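Local coordinates for protein acetylxylan esterase A (Aspergillus awamori, PDB 5X6S) that removes acetyl side groups from the backbone of acetylated xylans, acting as a secreted serine esterase of carbohydrate esterase family 1, at residues 98-103 with 133-138; 94-99 with 126-131; 34-39 with 51-56; 192-197 with 219-224; 60-65 with 267-272. One frame throughout, in Å; residues are numbered along the deposited sequence.

Contact 1 of 5, residues 98-103 with 133-138. With NA (sodium ion), chain G.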
# COMPACT_ATOMS: atom_id res chain seq x y z
N MET A 98 14.02 3.22 -3.51
CA MET A 98 14.73 3.07 -2.24
C MET A 98 13.81 2.43 -1.20
O MET A 98 14.23 1.56 -0.40
CB MET A 98 15.16 4.42 -1.71
CG MET A 98 16.16 5.13 -2.55
SD MET A 98 16.57 6.77 -1.95
CE MET A 98 17.18 7.56 -3.41
N VAL A 99 12.56 2.89 -1.17
CA VAL A 99 11.56 2.34 -0.30
C VAL A 99 11.37 0.85 -0.52
O VAL A 99 11.45 0.04 0.43
CB VAL A 99 10.24 3.15 -0.35
CG1 VAL A 99 9.08 2.38 0.30
CG2 VAL A 99 10.44 4.47 0.32
N THR A 100 11.08 0.46 -1.76
CA THR A 100 10.72 -0.91 -2.02
C THR A 100 11.90 -1.84 -1.79
O THR A 100 11.70 -2.96 -1.30
CB THR A 100 10.13 -1.09 -3.43
OG1 THR A 100 11.14 -0.78 -4.40
CG2 THR A 100 8.84 -0.20 -3.61
N TRP A 101 13.11 -1.37 -2.09
CA TRP A 101 14.35 -2.13 -1.85
C TRP A 101 14.49 -2.41 -0.35
O TRP A 101 14.79 -3.55 0.05
CB TRP A 101 15.59 -1.39 -2.33
CG TRP A 101 16.88 -2.14 -2.17
CD1 TRP A 101 17.44 -3.06 -3.04
CD2 TRP A 101 17.72 -2.12 -1.03
NE1 TRP A 101 18.59 -3.56 -2.52
CE2 TRP A 101 18.80 -3.00 -1.29
CE3 TRP A 101 17.69 -1.43 0.18
CZ2 TRP A 101 19.83 -3.21 -0.38
CZ3 TRP A 101 18.71 -1.62 1.07
CH2 TRP A 101 19.76 -2.52 0.80
N THR A 102 14.24 -1.39 0.47
CA THR A 102 14.41 -1.49 1.91
C THR A 102 13.33 -2.42 2.51
O THR A 102 13.64 -3.24 3.42
CB THR A 102 14.33 -0.09 2.56
OG1 THR A 102 15.35 0.76 2.00
CG2 THR A 102 14.49 -0.15 4.09
N ILE A 103 12.09 -2.32 2.00
CA ILE A 103 11.01 -3.22 2.46
C ILE A 103 11.47 -4.66 2.31
O ILE A 103 11.43 -5.47 3.29
CB ILE A 103 9.67 -3.00 1.74
CG1 ILE A 103 9.06 -1.63 2.17
CG2 ILE A 103 8.70 -4.16 2.09
CD1 ILE A 103 7.93 -1.13 1.28
N PRO A 133 1.54 7.62 -3.98
CA PRO A 133 0.65 7.57 -2.79
C PRO A 133 0.55 6.18 -2.15
O PRO A 133 0.43 6.08 -0.93
CB PRO A 133 -0.71 8.00 -3.36
CG PRO A 133 -0.61 7.70 -4.84
CD PRO A 133 0.81 8.07 -5.17
N GLU A 134 0.66 5.13 -2.97
CA GLU A 134 0.59 3.73 -2.55
C GLU A 134 1.64 3.30 -1.55
O GLU A 134 1.42 2.35 -0.83
CB GLU A 134 0.64 2.78 -3.77
CG GLU A 134 2.01 2.66 -4.51
CD GLU A 134 2.33 3.78 -5.50
OE1 GLU A 134 1.53 4.74 -5.60
OE2 GLU A 134 3.38 3.72 -6.19
N LEU A 135 2.79 4.00 -1.50
CA LEU A 135 3.86 3.60 -0.61
C LEU A 135 3.74 4.11 0.85
O LEU A 135 4.32 3.52 1.77
CB LEU A 135 5.21 4.05 -1.19
CG LEU A 135 5.63 3.38 -2.49
CD1 LEU A 135 6.96 3.98 -2.96
CD2 LEU A 135 5.71 1.86 -2.38
N PHE A 136 2.97 5.19 1.06
CA PHE A 136 3.09 6.00 2.28
C PHE A 136 1.79 6.04 3.09
O PHE A 136 0.74 6.37 2.55
CB PHE A 136 3.54 7.40 1.95
CG PHE A 136 4.87 7.45 1.25
CD1 PHE A 136 6.04 7.08 1.92
CD2 PHE A 136 4.92 7.78 -0.11
CE1 PHE A 136 7.24 7.06 1.26
CE2 PHE A 136 6.11 7.74 -0.79
CZ PHE A 136 7.30 7.40 -0.11
N ALA A 137 1.91 5.69 4.39
CA ALA A 137 0.82 5.73 5.35
C ALA A 137 0.53 7.14 5.81
O ALA A 137 -0.62 7.51 6.07
CB ALA A 137 1.17 4.86 6.55
N ALA A 138 1.58 7.98 5.89
CA ALA A 138 1.47 9.38 6.36
C ALA A 138 2.71 10.10 6.00
O ALA A 138 3.77 9.45 5.75
CB ALA A 138 1.24 9.46 7.88
NA NA G . 0.55 -0.36 -0.11
O HOH W 1 -0.07 -0.71 -2.41
O HOH W 2 1.33 0.19 1.64
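L135 and F136 set their side chains against V99 and T100 of helix 91-106, in a buried, wholly apolar contact. Just ahead of them in a short 3-10 turn, E134 turns its backbone carbonyl the other way, where O lies 2.9 Å from the sodium ion. Two waters and E134 O of the second subunit also bind the ion, so it sits between two copies of the same turn. L135 carries one half of the contact: CD1 reaches V99 CG1 at 4.2 Å, while CD2 meets T100 CG2 at 3.9 Å, the two side chains crossing at about a right angle. T100 offers this methyl because OG1 lies between the backbone N and the carbonyl carbon (chi1 64°), from where it bonds back to N97 O. The turn links helix 120-131 to strand 138-142 of the alpha/beta-hydrolase sheet, and the contact packs it against helix 91-106. At F136 the ring swings in toward the helix, and CE1 approaches V99 CG2 obliquely at 4.2 Å; L135 CB sits over one face of the same ring, which also touches V35 and V115. A137, just before strand 138-142, makes backbone bonds to V113 and R193.

Contact 2 of 5, residues 94-99 with 126-131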
# COMPACT_ATOMS: atom_id res chain seq x y z
N SER A 94 13.15 7.43 -8.12
CA SER A 94 14.27 6.90 -7.42
C SER A 94 13.99 6.68 -5.95
O SER A 94 14.29 5.61 -5.41
CB SER A 94 15.48 7.82 -7.62
OG SER A 94 15.95 7.72 -8.96
N ILE A 95 13.40 7.69 -5.29
CA ILE A 95 13.08 7.60 -3.88
C ILE A 95 12.11 6.43 -3.63
O ILE A 95 12.26 5.65 -2.67
CB ILE A 95 12.51 8.94 -3.33
CG1 ILE A 95 13.60 10.03 -3.39
CG2 ILE A 95 12.01 8.77 -1.90
CD1 ILE A 95 13.08 11.41 -2.98
N ALA A 96 11.13 6.29 -4.51
CA ALA A 96 10.18 5.17 -4.45
C ALA A 96 10.92 3.82 -4.42
O ALA A 96 10.59 2.94 -3.60
CB ALA A 96 9.25 5.22 -5.61
N ASN A 97 11.89 3.65 -5.31
CA ASN A 97 12.68 2.44 -5.40
C ASN A 97 13.54 2.17 -4.17
O ASN A 97 13.78 0.99 -3.78
CB ASN A 97 13.47 2.43 -6.71
CG ASN A 97 12.58 2.34 -7.93
OD1 ASN A 97 11.43 1.92 -7.84
ND2 ASN A 97 13.08 2.79 -9.08
N MET A 98 14.02 3.22 -3.51
CA MET A 98 14.73 3.07 -2.24
C MET A 98 13.81 2.43 -1.20
O MET A 98 14.23 1.56 -0.40
CB MET A 98 15.16 4.42 -1.71
CG MET A 98 16.16 5.13 -2.55
SD MET A 98 16.57 6.77 -1.95
CE MET A 98 17.18 7.56 -3.41
N VAL A 99 12.56 2.89 -1.17
CA VAL A 99 11.56 2.34 -0.30
C VAL A 99 11.37 0.85 -0.52
O VAL A 99 11.45 0.04 0.43
CB VAL A 99 10.24 3.15 -0.35
CG1 VAL A 99 9.08 2.38 0.30
CG2 VAL A 99 10.44 4.47 0.32
N ASN A 126 5.64 16.45 -0.65
CA ASN A 126 4.35 16.60 -1.29
C ASN A 126 4.34 15.88 -2.60
O ASN A 126 3.39 15.24 -2.91
CB ASN A 126 3.94 18.04 -1.49
CG ASN A 126 3.44 18.68 -0.21
OD1 ASN A 126 2.65 18.14 0.52
ND2 ASN A 126 3.96 19.81 0.05
N VAL A 127 5.41 15.98 -3.34
CA VAL A 127 5.53 15.29 -4.65
C VAL A 127 5.43 13.77 -4.48
O VAL A 127 4.71 13.06 -5.24
CB VAL A 127 6.78 15.72 -5.43
CG1 VAL A 127 7.01 14.84 -6.67
CG2 VAL A 127 6.66 17.18 -5.89
N MET A 128 6.13 13.24 -3.48
CA MET A 128 6.11 11.77 -3.21
C MET A 128 4.71 11.30 -2.85
O MET A 128 4.28 10.23 -3.25
CB MET A 128 7.05 11.40 -2.06
CG MET A 128 8.57 11.53 -2.37
SD MET A 128 9.10 10.63 -3.86
CE MET A 128 8.51 8.98 -3.44
N ALA A 129 4.00 12.10 -2.05
CA ALA A 129 2.62 11.77 -1.69
C ALA A 129 1.72 11.65 -2.94
O ALA A 129 0.84 10.82 -3.00
CB ALA A 129 2.07 12.80 -0.72
N ALA A 130 1.92 12.53 -3.90
CA ALA A 130 1.13 12.61 -5.13
C ALA A 130 1.54 11.60 -6.19
O ALA A 130 0.69 11.10 -6.94
CB ALA A 130 1.24 13.99 -5.70
N THR A 131 2.83 11.31 -6.29
CA THR A 131 3.34 10.45 -7.38
C THR A 131 3.38 8.97 -6.97
O THR A 131 3.14 8.11 -7.81
CB THR A 131 4.75 10.87 -7.86
OG1 THR A 131 5.62 11.05 -6.73
CG2 THR A 131 4.70 12.16 -8.70
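M128 reaches from helix 120-131 onto helix 91-106 and, within 126-131, alone touches I95 and A96. The side-chain packing is apolar. The sulfur lies 3.8 Å from I95 CB, and the terminal methyl CE comes just as near, 3.8 Å, to I95 CG2, so the thioether end lies along the branched root of the isoleucine. CE also nestles against the helix backbone, 3.9 Å from A96 N and 4.4 Å from A96 CB. The M128 chain folds back at both later torsions (chi2 -54°, chi3 -56°), and this hook brings the methyl down onto the backbone, where A96 presents just its CB.

Polar bonds stay inside each helix or run to other parts of the fold. T131 OG1 donates to V127 O at 2.7 Å, coming in 45° above the carbonyl plane, and that oxygen also takes the backbone N of T131 in the last turn of the helix. N126 is tied to V145 and W217, and S94 to N13.

Side-by-side helices on one face of the sheet are part of the alpha/beta-hydrolase fold. Helix 120-131 directly follows S119, probably the nucleophile, in a turn consistent with a nucleophile elbow.

Contact 3 of 5, residues 34-39 with 51-56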
# COMPACT_ATOMS: atom_id res chain seq x y z
N VAL A 34 11.06 5.37 7.80
CA VAL A 34 10.88 6.83 7.67
C VAL A 34 11.83 7.33 6.60
O VAL A 34 13.05 7.11 6.70
CB VAL A 34 11.18 7.61 9.01
CG1 VAL A 34 11.14 9.13 8.78
CG2 VAL A 34 10.18 7.24 10.08
N VAL A 35 11.28 8.00 5.58
CA VAL A 35 12.07 8.59 4.54
C VAL A 35 12.21 10.08 4.92
O VAL A 35 11.18 10.77 5.08
CB VAL A 35 11.44 8.44 3.11
CG1 VAL A 35 12.30 9.07 2.04
CG2 VAL A 35 11.09 7.00 2.73
N ALA A 36 13.44 10.55 5.10
CA ALA A 36 13.73 11.88 5.59
C ALA A 36 14.53 12.64 4.52
O ALA A 36 15.68 12.27 4.18
CB ALA A 36 14.51 11.81 6.92
N ILE A 37 13.90 13.69 3.94
CA ILE A 37 14.37 14.29 2.70
C ILE A 37 14.94 15.70 2.92
O ILE A 37 14.22 16.59 3.42
CB ILE A 37 13.27 14.34 1.63
CG1 ILE A 37 12.58 12.96 1.50
CG2 ILE A 37 13.83 14.87 0.31
CD1 ILE A 37 11.39 12.92 0.51
N HIS A 38 16.22 15.87 2.56
CA HIS A 38 16.98 17.02 2.95
C HIS A 38 16.63 18.30 2.14
O HIS A 38 15.97 18.22 1.09
CB HIS A 38 18.47 16.70 2.80
CG HIS A 38 18.94 16.61 1.38
ND1 HIS A 38 19.17 17.73 0.59
CD2 HIS A 38 19.24 15.54 0.62
CE1 HIS A 38 19.59 17.35 -0.60
NE2 HIS A 38 19.65 16.03 -0.62
N TYR A 39 17.08 19.44 2.65
CA TYR A 39 16.89 20.81 2.08
C TYR A 39 17.97 21.17 1.04
O TYR A 39 18.98 20.48 0.90
CB TYR A 39 16.86 21.83 3.24
CG TYR A 39 17.89 21.53 4.30
CD1 TYR A 39 19.26 21.71 4.04
CD2 TYR A 39 17.53 20.95 5.51
CE1 TYR A 39 20.24 21.39 5.00
CE2 TYR A 39 18.47 20.62 6.47
CZ TYR A 39 19.84 20.83 6.21
OH TYR A 39 20.76 20.50 7.15
N SER A 51 18.76 15.89 12.07
CA SER A 51 17.36 15.58 12.30
C SER A 51 17.37 14.58 13.42
O SER A 51 18.39 13.96 13.66
CB SER A 51 16.72 14.99 11.04
OG SER A 51 17.37 13.81 10.59
N PRO A 52 16.21 14.41 14.07
CA PRO A 52 16.16 13.48 15.20
C PRO A 52 15.85 12.04 14.82
O PRO A 52 15.73 11.23 15.73
CB PRO A 52 15.00 14.05 16.04
CG PRO A 52 14.05 14.64 15.02
CD PRO A 52 14.98 15.24 13.97
N TYR A 53 15.69 11.71 13.53
CA TYR A 53 15.10 10.40 13.16
C TYR A 53 15.95 9.19 13.51
O TYR A 53 15.40 8.14 13.89
CB TYR A 53 14.69 10.36 11.65
CG TYR A 53 13.73 11.46 11.32
CD1 TYR A 53 12.52 11.55 11.96
CD2 TYR A 53 14.11 12.53 10.47
CE1 TYR A 53 11.63 12.61 11.73
CE2 TYR A 53 13.25 13.59 10.25
CZ TYR A 53 12.02 13.62 10.88
OH TYR A 53 11.20 14.66 10.69
N ALA A 54 17.26 9.30 13.37
CA ALA A 54 18.14 8.17 13.78
C ALA A 54 18.09 7.92 15.29
O ALA A 54 18.05 6.77 15.71
CB ALA A 54 19.60 8.41 13.33
N THR A 55 18.06 8.99 16.08
CA THR A 55 17.91 8.87 17.52
C THR A 55 16.57 8.18 17.84
O THR A 55 16.51 7.24 18.62
CB THR A 55 18.00 10.27 18.23
OG1 THR A 55 19.32 10.79 18.07
CG2 THR A 55 17.69 10.20 19.71
N LEU A 56 15.51 8.65 17.20
CA LEU A 56 14.17 8.05 17.39
C LEU A 56 14.06 6.58 16.89
O LEU A 56 13.31 5.77 17.49
CB LEU A 56 13.11 8.95 16.76
CG LEU A 56 12.90 10.34 17.40
CD1 LEU A 56 12.18 11.28 16.46
CD2 LEU A 56 12.17 10.24 18.75
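Y53, at the start of helix 53-60, sets its ring against the strand residues V34 and A36, and these three residues make the whole of the contact. It is a van der Waals one. V34 CG1 sits over one face of the ring, toward its rim, 4.2 Å from Y53 CD1. A36 CB comes in obliquely to the other long side of the ring, 3.6 Å from Y53 CD2 and 4.0 Å from Y53 CE2. Because V34 and A36 are two residues apart on a strand, their side chains leave the same side of the sheet, and the aromatic ring bridges both; V35 between them faces the other way. With Y53 CG anti to its carbonyl carbon (chi1 -57°), the ring is carried down from the helix onto the sheet.

The polar bonds lie around this patch. Y53 OH is tied to D268 OD2 of helix 265-272, which fixes the far end of the ring. In the loop past the end of the strand, H38 ND1 donates to Y39 O at 2.8 Å.

This is the helix-on-sheet packing of the alpha/beta-hydrolase fold, with strand 33-37 in the parallel core of the sheet. The strand lies between strands 63-68 and 113-118, both parallel to it: V34 and A36 bond to I65, V35 to F114 and T116. T116 also touches Y53, while Y47 of helix 44-49 lies on A36, so the short helices close over this face of the sheet.

Contact 4 of 5, residues 192-197 with 219-224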
# COMPACT_ATOMS: atom_id res chain seq x y z
N PRO A 192 -1.20 8.88 1.61
CA PRO A 192 -0.77 9.18 3.00
C PRO A 192 -1.61 10.27 3.68
O PRO A 192 -1.97 11.27 3.02
CB PRO A 192 0.68 9.66 2.84
CG PRO A 192 0.78 10.13 1.40
CD PRO A 192 -0.16 9.24 0.63
N ARG A 193 -1.85 10.10 4.98
CA ARG A 193 -2.38 11.18 5.83
C ARG A 193 -1.32 12.30 5.86
O ARG A 193 -0.15 12.03 6.16
CB ARG A 193 -2.65 10.65 7.21
CG ARG A 193 -3.62 9.51 7.29
CD ARG A 193 -3.78 9.02 8.75
NE ARG A 193 -2.64 8.20 9.23
CZ ARG A 193 -1.66 8.65 10.01
NH1 ARG A 193 -1.65 9.90 10.42
NH2 ARG A 193 -0.67 7.84 10.38
N MET A 194 -1.71 13.54 5.52
CA MET A 194 -0.81 14.65 5.38
C MET A 194 -0.82 15.58 6.60
O MET A 194 -1.87 16.00 7.06
CB MET A 194 -1.14 15.47 4.15
CG MET A 194 -1.19 14.72 2.83
SD MET A 194 0.39 13.86 2.47
CE MET A 194 1.44 15.24 2.24
N GLN A 195 0.37 15.95 7.06
CA GLN A 195 0.56 16.95 8.12
C GLN A 195 1.50 17.99 7.60
O GLN A 195 2.66 17.69 7.24
CB GLN A 195 1.14 16.28 9.37
CG GLN A 195 1.39 17.21 10.52
CD GLN A 195 2.00 16.46 11.70
OE1 GLN A 195 3.13 15.94 11.62
NE2 GLN A 195 1.24 16.36 12.79
N ILE A 196 1.02 19.24 7.55
CA ILE A 196 1.70 20.36 6.89
C ILE A 196 2.07 21.45 7.90
O ILE A 196 1.17 22.10 8.47
CB ILE A 196 0.79 20.97 5.79
CG1 ILE A 196 0.18 19.88 4.92
CG2 ILE A 196 1.50 22.09 5.00
CD1 ILE A 196 1.16 18.97 4.16
N TYR A 197 3.37 21.68 8.12
CA TYR A 197 3.86 22.78 8.95
C TYR A 197 4.34 23.93 8.09
O TYR A 197 4.94 23.73 7.04
CB TYR A 197 5.07 22.35 9.79
CG TYR A 197 4.84 21.39 10.93
CD1 TYR A 197 4.79 19.99 10.74
CD2 TYR A 197 4.73 21.87 12.24
CE1 TYR A 197 4.64 19.12 11.84
CE2 TYR A 197 4.61 20.99 13.33
CZ TYR A 197 4.56 19.63 13.14
OH TYR A 197 4.44 18.81 14.24
N GLY A 219 -8.78 19.23 -1.24
CA GLY A 219 -9.44 18.87 -2.52
C GLY A 219 -9.24 17.38 -2.78
O GLY A 219 -10.20 16.65 -3.11
N VAL A 220 -8.00 16.90 -2.57
CA VAL A 220 -7.67 15.49 -2.85
C VAL A 220 -8.54 14.57 -1.99
O VAL A 220 -9.08 13.52 -2.46
CB VAL A 220 -6.15 15.24 -2.67
CG1 VAL A 220 -5.81 13.77 -2.60
CG2 VAL A 220 -5.39 15.89 -3.81
N PHE A 221 -8.70 14.92 -0.71
CA PHE A 221 -9.39 14.00 0.18
C PHE A 221 -10.91 14.24 0.25
O PHE A 221 -11.62 13.53 0.91
CB PHE A 221 -8.76 14.04 1.59
CG PHE A 221 -7.42 13.35 1.64
CD1 PHE A 221 -7.36 11.96 1.62
CD2 PHE A 221 -6.25 14.09 1.64
CE1 PHE A 221 -6.12 11.30 1.66
CE2 PHE A 221 -5.02 13.44 1.66
CZ PHE A 221 -4.97 12.07 1.69
N GLY A 222 -11.39 15.25 -0.44
CA GLY A 222 -12.85 15.48 -0.41
C GLY A 222 -13.32 16.27 0.82
O GLY A 222 -14.52 16.27 1.12
N TYR A 223 -12.37 16.92 1.52
CA TYR A 223 -12.66 17.77 2.69
C TYR A 223 -13.07 19.15 2.21
O TYR A 223 -12.54 19.64 1.23
CB TYR A 223 -11.42 17.93 3.57
CG TYR A 223 -10.90 16.65 4.19
CD1 TYR A 223 -11.79 15.65 4.58
CD2 TYR A 223 -9.51 16.43 4.38
CE1 TYR A 223 -11.35 14.46 5.14
CE2 TYR A 223 -9.06 15.25 4.95
CZ TYR A 223 -9.95 14.27 5.32
OH TYR A 223 -9.53 13.08 5.88
N ASP A 224 -13.99 19.78 2.92
CA ASP A 224 -14.33 21.16 2.67
C ASP A 224 -13.22 22.05 3.22
O ASP A 224 -13.06 22.15 4.45
CB ASP A 224 -15.67 21.48 3.38
CG ASP A 224 -16.16 22.91 3.11
OD1 ASP A 224 -15.40 23.71 2.53
OD2 ASP A 224 -17.34 23.20 3.46
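F221, the last residue of helix 208-221, presents the rim of its ring to the carbonyl of P192, just before strand 193-199, and to the M194 side chain. Its CZ lies 3.4 Å from P192 O, and its CE2 4.2 Å from M194 CG, both partners near the ring plane. The carbonyl oxygen therefore faces the hydrogens of the ring edge, probably a mildly favourable electrostatic arrangement. F221 CG stands anti to its own carbonyl carbon (chi1 -74°), which aims the ring at the strand; V220 CG1 lies over one face, toward its rim, 4.3 Å above the plane.

M194 meets the ring with CG only. All three of its torsions are near -60° (chi2 -57°), so the chain curls up and its sulfur end turns off toward A129 and N126 of helix 120-131. R193 sends its side chain the other way, where its guanidinium group makes a cation-pi contact with W271 and its NH2 bonds to W271 O. Just past the helix, the Y223 ring has F221 CB over one face, 3.6 Å above it, while its OH is bonded to S248 N.

G222 adopts positive phi (83°) and ends the helix in a Schellman motif, with its N bonded to G219 O. Strand 193-199 followed by helix 208-221, packed back on it through F221, is a beta-alpha unit of the alpha/beta-hydrolase fold.

Contact 5 of 5, residues 60-65 with 267-272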
# COMPACT_ATOMS: atom_id res chain seq x y z
N TYR A 60 12.20 3.34 18.50
CA TYR A 60 11.01 2.72 17.86
C TYR A 60 11.35 1.63 16.86
O TYR A 60 10.47 0.87 16.43
CB TYR A 60 10.15 3.83 17.24
CG TYR A 60 9.54 4.77 18.25
CD1 TYR A 60 8.51 4.36 19.09
CD2 TYR A 60 10.02 6.07 18.40
CE1 TYR A 60 7.96 5.24 20.02
CE2 TYR A 60 9.50 6.92 19.34
CZ TYR A 60 8.48 6.50 20.15
OH TYR A 60 7.94 7.39 21.05
N GLY A 61 12.62 1.50 16.53
CA GLY A 61 13.12 0.37 15.74
C GLY A 61 12.90 0.40 14.25
O GLY A 61 13.10 -0.64 13.58
N PHE A 62 12.49 1.55 13.70
CA PHE A 62 12.31 1.66 12.27
C PHE A 62 13.62 1.97 11.56
O PHE A 62 14.62 2.36 12.21
CB PHE A 62 11.27 2.73 11.96
CG PHE A 62 11.53 4.10 12.60
CD1 PHE A 62 12.49 5.00 12.06
CD2 PHE A 62 10.82 4.49 13.72
CE1 PHE A 62 12.69 6.23 12.64
CE2 PHE A 62 11.00 5.75 14.29
CZ PHE A 62 11.94 6.60 13.76
N ILE A 63 13.63 1.81 10.23
CA ILE A 63 14.80 2.14 9.43
C ILE A 63 14.57 3.56 8.87
O ILE A 63 13.45 3.89 8.51
CB ILE A 63 14.97 1.12 8.26
CG1 ILE A 63 15.33 -0.25 8.86
CG2 ILE A 63 16.02 1.57 7.23
CD1 ILE A 63 15.27 -1.40 7.88
N VAL A 64 15.61 4.36 8.79
CA VAL A 64 15.52 5.68 8.11
C VAL A 64 16.21 5.70 6.78
O VAL A 64 17.35 5.21 6.67
CB VAL A 64 16.10 6.86 8.98
CG1 VAL A 64 15.58 8.23 8.42
CG2 VAL A 64 15.78 6.70 10.45
N ILE A 65 15.55 6.22 5.75
CA ILE A 65 16.14 6.36 4.41
C ILE A 65 16.37 7.83 4.17
O ILE A 65 15.45 8.61 4.38
CB ILE A 65 15.24 5.82 3.27
CG1 ILE A 65 15.02 4.31 3.42
CG2 ILE A 65 15.88 6.17 1.90
CD1 ILE A 65 13.89 3.78 2.49
N LYS A 267 6.54 14.66 17.86
CA LYS A 267 5.24 14.88 17.18
C LYS A 267 5.11 14.08 15.89
O LYS A 267 4.03 13.61 15.55
CB LYS A 267 4.98 16.37 16.93
CG LYS A 267 4.90 17.26 18.18
CD LYS A 267 4.18 16.62 19.34
CE LYS A 267 2.71 16.62 19.17
NZ LYS A 267 2.05 16.33 20.50
N ASP A 268 6.21 13.92 15.17
CA ASP A 268 6.23 13.09 13.96
C ASP A 268 5.90 11.66 14.34
O ASP A 268 5.09 11.01 13.67
CB ASP A 268 7.58 13.11 13.24
CG ASP A 268 7.97 14.46 12.68
OD1 ASP A 268 7.15 15.40 12.61
OD2 ASP A 268 9.17 14.61 12.32
N MET A 269 6.53 11.15 15.41
CA MET A 269 6.26 9.81 15.92
C MET A 269 4.77 9.55 16.19
O MET A 269 4.24 8.44 15.97
CB MET A 269 7.12 9.52 17.17
CG MET A 269 8.64 9.53 16.96
SD MET A 269 9.19 8.40 15.63
CE MET A 269 9.25 9.50 14.22
N GLU A 270 4.10 10.58 16.72
CA GLU A 270 2.69 10.52 17.06
C GLU A 270 1.85 10.53 15.78
O GLU A 270 0.93 9.75 15.66
CB GLU A 270 2.32 11.71 17.94
CG GLU A 270 2.81 11.56 19.36
CD GLU A 270 2.60 12.82 20.22
OE1 GLU A 270 1.76 13.68 19.86
OE2 GLU A 270 3.33 12.95 21.22
N TRP A 271 2.20 11.40 14.82
CA TRP A 271 1.44 11.49 13.57
C TRP A 271 1.57 10.19 12.78
O TRP A 271 0.59 9.65 12.23
CB TRP A 271 1.94 12.67 12.73
CG TRP A 271 1.29 12.80 11.39
CD1 TRP A 271 1.89 12.73 10.18
CD2 TRP A 271 -0.11 13.00 11.14
NE1 TRP A 271 0.96 12.90 9.19
CE2 TRP A 271 -0.28 13.08 9.76
CE3 TRP A 271 -1.24 13.15 11.97
CZ2 TRP A 271 -1.52 13.29 9.17
CZ3 TRP A 271 -2.49 13.37 11.35
CH2 TRP A 271 -2.60 13.42 9.99
N PHE A 272 2.80 9.67 12.74
CA PHE A 272 3.07 8.44 12.04
C PHE A 272 2.40 7.28 12.73
O PHE A 272 1.93 6.40 12.05
CB PHE A 272 4.57 8.16 11.94
CG PHE A 272 5.34 9.16 11.17
CD1 PHE A 272 4.73 10.07 10.37
CD2 PHE A 272 6.74 9.17 11.24
CE1 PHE A 272 5.46 11.00 9.67
CE2 PHE A 272 7.50 10.09 10.55
CZ PHE A 272 6.86 11.02 9.74
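M269 of helix 265-272 sets its thioether against the rings of both Y60 and F62, which meet it from two directions. Its sulfur is 3.5 Å from F62 CE2 and 3.7 Å from Y60 CD2, giving a Met-aromatic contact to each ring. Both approaches are oblique: SD stands 4.5 Å from the Y60 centroid at 45° from the ring normal, and 71° from the normal of the F62 ring. Farther back along the chain, M269 CG packs on Y60 CE2 at 3.6 Å, and the terminal CE reaches F62 CZ at 4.0 Å.

F62 CG lies between its backbone N and carbonyl carbon (chi1 52°), and G61, with positive phi, turns the chain out of helix 53-60 between the two aromatic residues. M269 itself bends at chi2 and chi3 to lay the sulfur in. F274 touches both rings from the C-terminal tail, and L56 packs on F62 and M269 alike.

On other sides of the helix, K267 NZ forms a salt bridge with E270 OE1 at 2.7 Å, meeting the carboxylate on its syn side. D268 OD1 is bonded to Y142 OH, and W271 NE1 to A139 O. The F272 ring stacks on F114 of strand 113-118. Thus the C-terminal helix packs on the sheet of the alpha/beta-hydrolase fold, held to strands 113-118 and 138-142 by one flank, while M269 on another joins it to the turn from helix 53-60 into strand 63-68.

Overall arrangement
Contacts 1, 2 and 4 lie on one face of the central sheet, contacts 3 and 5 on the other. Contacts 1 and 2, centres about 8 Å apart, share helix 91-106; L135 CD1 touches A96 CB at 3.7 Å and F136 CE2 touches M128 CE at 3.8 Å, making one core. Contacts 3 and 5 have centres about 9 Å apart, and Y53 O lies 3.5 Å from F62 CE1. A129 CB on P192 CG, 3.6 Å, joins contacts 2 and 4; I95 CG2 on V35 CG1, 4.0 Å, joins contacts 2 and 3. I95 and A36 lie near, without touching, the probable nucleophile elbow at S119, while contact 1 lies at the sodium ion between the two subunits.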